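Local coordinates for protein putative modulator of DNA gyrase (Bacteroides thetaiotaomicron, PDB 1VPB) that is a putative modulator of DNA gyrase of the peptidase U62 (PmbA/TldD) family and may act as a metallopeptidase, at residues T92-K95 / N96-S100; K359-D362 / G363-G367. All coordinates share one frame; numbering follows the deposited sequence.

Contact 1: T92-K95 / N96-S100; sequences TFIK and NGIDS
Ile-94 and Ile-98, one turn apart on the amphipathic alpha helix 87-101, meet on its buried face, where CG2 of Ile-94 lies 4.0 Å from CD1 of Ile-98. CG1 of Ile-98 stands beside its own backbone N (chi1 -70°), a setting that brings this carbon over the previous turn, 3.4 Å from the carbonyl O of Ile-94. The same oxygen accepts the amide N of Ile-98 at 2.9 Å, within a regular ladder of i to i+4 bonds. Beyond the pair, Ile-94 packs on Ala-25 and Tyr-28 of helix 16-31, and Ile-98 on Leu-71 and Val-73 of strand 58-73, so this face is covered by that helix and that strand. Phe-93 turns to strand 76-82 and also packs on Ser-63 of the second subunit.

The solvent side is looser. Thr-92 and Asn-96 lie next to each other, pointing the same way, with CG2 of Thr-92 3.5 Å from ND2 of Asn-96, a touch without a hydrogen bond. Further round, Lys-95 runs obliquely across Asp-99: its chain is bent at chi2 (58°) and again at chi4 (52°), which curls the ammonium back to the carboxylate rather than letting it extend outward. Arg-102 binds the other carboxylate oxygen, OD1, so the negative charge is shared between two cations and is probably well stabilised. In the lysine's salt bridge, NZ sits 2.9 Å from OD2 of Asp-99, on the syn lone pair of that oxygen.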
loop_
_atom_site.group_PDB
_atom_site.type_symbol
_atom_site.label_atom_id
_atom_site.label_comp_id
_atom_site.label_asym_id
_atom_site.label_seq_id
_atom_site.Cartn_x
_atom_site.Cartn_y
_atom_site.Cartn_z
ATOM N N THR A 92 28.371 -10.463 7.978
ATOM C CA THR A 92 28.592 -9.390 7.010
ATOM C C THR A 92 27.474 -8.369 7.028
ATOM O O THR A 92 27.763 -7.167 6.996
ATOM C CB THR A 92 28.688 -10.000 5.614
ATOM O OG1 THR A 92 29.856 -10.812 5.601
ATOM C CG2 THR A 92 28.926 -8.923 4.533
ATOM N N PHE A 93 26.225 -8.842 7.040
ATOM C CA PHE A 93 25.090 -7.959 7.004
ATOM C C PHE A 93 25.066 -7.042 8.229
ATOM O O PHE A 93 24.794 -5.832 8.127
ATOM C CB PHE A 93 23.785 -8.777 6.939
ATOM C CG PHE A 93 22.551 -7.935 6.750
ATOM C CD1 PHE A 93 22.357 -7.181 5.599
ATOM C CD2 PHE A 93 21.632 -7.874 7.725
ATOM C CE1 PHE A 93 21.253 -6.380 5.469
ATOM C CE2 PHE A 93 20.501 -7.113 7.582
ATOM C CZ PHE A 93 20.298 -6.408 6.473
ATOM N N ILE A 94 25.266 -7.635 9.410
ATOM C CA ILE A 94 25.254 -6.844 10.660
ATOM C C ILE A 94 26.424 -5.868 10.683
ATOM O O ILE A 94 26.250 -4.718 10.993
ATOM C CB ILE A 94 25.286 -7.778 11.896
ATOM C CG1 ILE A 94 23.954 -8.550 11.929
ATOM C CG2 ILE A 94 25.409 -7.008 13.161
ATOM C CD1 ILE A 94 23.950 -9.704 12.939
ATOM N N LYS A 95 27.624 -6.337 10.352
ATOM C CA LYS A 95 28.772 -5.419 10.411
ATOM C C LYS A 95 28.594 -4.274 9.440
ATOM O O LYS A 95 28.940 -3.113 9.768
ATOM C CB LYS A 95 30.065 -6.202 10.168
ATOM C CG LYS A 95 31.348 -5.371 10.312
ATOM C CD LYS A 95 31.504 -4.702 11.724
ATOM C CE LYS A 95 32.985 -4.393 12.036
ATOM N NZ LYS A 95 33.580 -3.619 10.895
ATOM N N ASN A 96 28.094 -4.563 8.245
ATOM C CA ASN A 96 27.843 -3.514 7.268
ATOM C C ASN A 96 26.799 -2.541 7.767
ATOM O O ASN A 96 26.969 -1.363 7.569
ATOM C CB ASN A 96 27.445 -4.094 5.926
ATOM C CG ASN A 96 28.631 -4.731 5.217
ATOM O OD1 ASN A 96 29.810 -4.540 5.620
ATOM N ND2 ASN A 96 28.351 -5.472 4.146
ATOM N N GLY A 97 25.753 -3.030 8.452
ATOM C CA GLY A 97 24.756 -2.175 9.047
ATOM C C GLY A 97 25.313 -1.231 10.114
ATOM O O GLY A 97 24.998 -0.034 10.133
ATOM N N ILE A 98 26.200 -1.777 10.940
ATOM C CA ILE A 98 26.840 -0.996 12.001
ATOM C C ILE A 98 27.685 0.129 11.392
ATOM O O ILE A 98 27.571 1.293 11.761
ATOM C CB ILE A 98 27.691 -1.924 12.913
ATOM C CG1 ILE A 98 26.793 -2.829 13.737
ATOM C CG2 ILE A 98 28.576 -1.118 13.807
ATOM C CD1 ILE A 98 27.499 -3.930 14.517
ATOM N N ASP A 99 28.507 -0.243 10.415
ATOM C CA ASP A 99 29.431 0.702 9.818
ATOM C C ASP A 99 28.691 1.774 9.008
ATOM O O ASP A 99 29.035 2.927 9.061
ATOM C CB ASP A 99 30.432 -0.033 9.011
ATOM C CG ASP A 99 31.443 -0.802 9.865
ATOM O OD1 ASP A 99 31.686 -0.500 11.072
ATOM O OD2 ASP A 99 32.066 -1.743 9.346
ATOM N N SER A 100 27.585 1.380 8.373
ATOM C CA SER A 100 26.742 2.309 7.650
ATOM C C SER A 100 26.018 3.286 8.590
ATOM O O SER A 100 25.922 4.487 8.302
ATOM C CB SER A 100 25.729 1.521 6.852
ATOM O OG SER A 100 26.385 0.822 5.827
#

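Contact 2: K359-D362 / G363-G367; sequences KNLD and GLIAG
Gly-363 opens the second half of a short helix, 361-366, by giving its amide N to OD1 of Asn-360, a textbook N-cap. In this cap bond Gly-363 N lies 2.9 Å from Asn-360 OD1, with an N-H...O angle of 157°, and the donor is nearly in line with the side-chain C=O. Asn-360 achieves this by placing CG between its own backbone N and carbonyl carbon (chi1 62°), which folds the amide oxygen back over the first turn. The glycine leaves room for Lys-359, whose extended chain passes alongside with CD 3.7 Å from the carbonyl O of Gly-363.

Leu-364 follows, its amide bonded to the backbone O of Asn-360, so one asparagine serves two successive N-H groups through different oxygens. The leucine side chain packs against that backbone oxygen, CG 3.4 Å from Asn-360 O, while CD2 reaches CB of Lys-359 at 4.0 Å; outside the pair it touches Ser-440. With alanine in place of Leu-364, CB of Lys-359 would probably lose its apolar neighbour and a gap would open beside Ser-440.

At Ile-365 the apolar side continues. CD1 lies 3.9 Å from CG of Leu-361, the two side chains meeting at a slant, and both rest on Leu-373 of strand 370-378, which seats the helix against the mixed sheet of the C-terminal domain. At Ala-366 the backbone N is bonded to the O of Asp-362 at 3.0 Å, and CB lies 3.5 Å from that oxygen. The chemistry implies a division of labour: a polar side chain satisfies an amide that the first helical turn leaves without a backbone i to i+4 acceptor, while aliphatic groups hold the helix to the sheet.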
loop_
_atom_site.group_PDB
_atom_site.type_symbol
_atom_site.label_atom_id
_atom_site.label_comp_id
_atom_site.label_asym_id
_atom_site.label_seq_id
_atom_site.Cartn_x
_atom_site.Cartn_y
_atom_site.Cartn_z
ATOM N N LYS A 359 -28.550 0.987 25.296
ATOM C CA LYS A 359 -29.241 0.668 24.048
ATOM C C LYS A 359 -28.316 0.154 22.944
ATOM O O LYS A 359 -27.128 0.459 22.935
ATOM C CB LYS A 359 -29.921 1.931 23.572
ATOM C CG LYS A 359 -30.888 2.495 24.615
ATOM C CD LYS A 359 -31.805 3.500 23.969
ATOM C CE LYS A 359 -32.561 4.313 25.008
ATOM N NZ LYS A 359 -33.521 5.200 24.301
ATOM N N ASN A 360 -28.864 -0.652 22.026
ATOM C CA ASN A 360 -28.143 -1.029 20.827
ATOM C C ASN A 360 -28.484 -0.039 19.738
ATOM O O ASN A 360 -29.203 0.890 19.961
ATOM C CB ASN A 360 -28.472 -2.465 20.392
ATOM C CG ASN A 360 -29.930 -2.674 20.040
ATOM O OD1 ASN A 360 -30.700 -1.744 19.839
ATOM N ND2 ASN A 360 -30.327 -3.944 19.972
ATOM N N LEU A 361 -27.943 -0.243 18.554
ATOM C CA LEU A 361 -28.146 0.696 17.459
ATOM C C LEU A 361 -29.618 0.975 17.185
ATOM O O LEU A 361 -30.019 2.127 17.025
ATOM C CB LEU A 361 -27.418 0.195 16.213
ATOM C CG LEU A 361 -27.561 1.019 14.936
ATOM C CD1 LEU A 361 -27.066 2.436 15.207
ATOM C CD2 LEU A 361 -26.813 0.430 13.779
ATOM N N ASP A 362 -30.430 -0.078 17.128
ATOM C CA ASP A 362 -31.842 0.092 16.847
ATOM C C ASP A 362 -32.493 0.947 17.895
ATOM O O ASP A 362 -33.297 1.814 17.582
ATOM C CB ASP A 362 -32.551 -1.271 16.754
ATOM C CG ASP A 362 -32.150 -2.062 15.513
ATOM O OD1 ASP A 362 -31.838 -1.454 14.457
ATOM O OD2 ASP A 362 -32.114 -3.316 15.504
ATOM N N GLY A 363 -32.108 0.721 19.147
ATOM C CA GLY A 363 -32.663 1.448 20.278
ATOM C C GLY A 363 -32.277 2.923 20.242
ATOM O O GLY A 363 -33.082 3.808 20.555
ATOM N N LEU A 364 -31.028 3.191 19.851
ATOM C CA LEU A 364 -30.555 4.571 19.673
ATOM C C LEU A 364 -31.297 5.291 18.519
ATOM O O LEU A 364 -31.704 6.455 18.662
ATOM C CB LEU A 364 -29.035 4.565 19.429
ATOM C CG LEU A 364 -28.180 4.066 20.584
ATOM C CD1 LEU A 364 -26.745 3.839 20.133
ATOM C CD2 LEU A 364 -28.186 5.040 21.743
ATOM N N ILE A 365 -31.491 4.605 17.398
ATOM C CA ILE A 365 -32.176 5.195 16.252
ATOM C C ILE A 365 -33.607 5.569 16.641
ATOM O O ILE A 365 -34.112 6.643 16.317
ATOM C CB ILE A 365 -32.180 4.211 15.083
ATOM C CG1 ILE A 365 -30.773 4.078 14.492
ATOM C CG2 ILE A 365 -33.150 4.625 13.986
ATOM C CD1 ILE A 365 -30.665 2.909 13.601
ATOM N N ALA A 366 -34.238 4.661 17.366
ATOM C CA ALA A 366 -35.637 4.830 17.765
ATOM C C ALA A 366 -35.859 6.121 18.562
ATOM O O ALA A 366 -36.976 6.670 18.581
ATOM C CB ALA A 366 -36.080 3.637 18.565
ATOM N N GLY A 367 -34.808 6.615 19.214
ATOM C CA GLY A 367 -34.900 7.838 20.022
ATOM C C GLY A 367 -34.583 9.145 19.318
ATOM O O GLY A 367 -34.605 10.206 19.946
#

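How the contacts relate
Followed from the N terminus, the chain first makes contact 1 within helix 87-101, in the first PmbA/TldA domain, then completes the central domain before reaching contact 2 in the C-terminal one. Each contact closes no more than a turn or so of helix, and the two stand in series, neither nesting nor crossing. Contacts 1 and 2 do not touch: their centres are about 60 Å apart, on opposite sides of the chain's centre. Contact 1 belongs to a helix that packs against both helix 16-31 and the large antiparallel sheet, and borders the second subunit; contact 2 joins a short helix to strand 370-378 and the loops near Asn-428 and Ser-440, with no other chain of the assembly touching it.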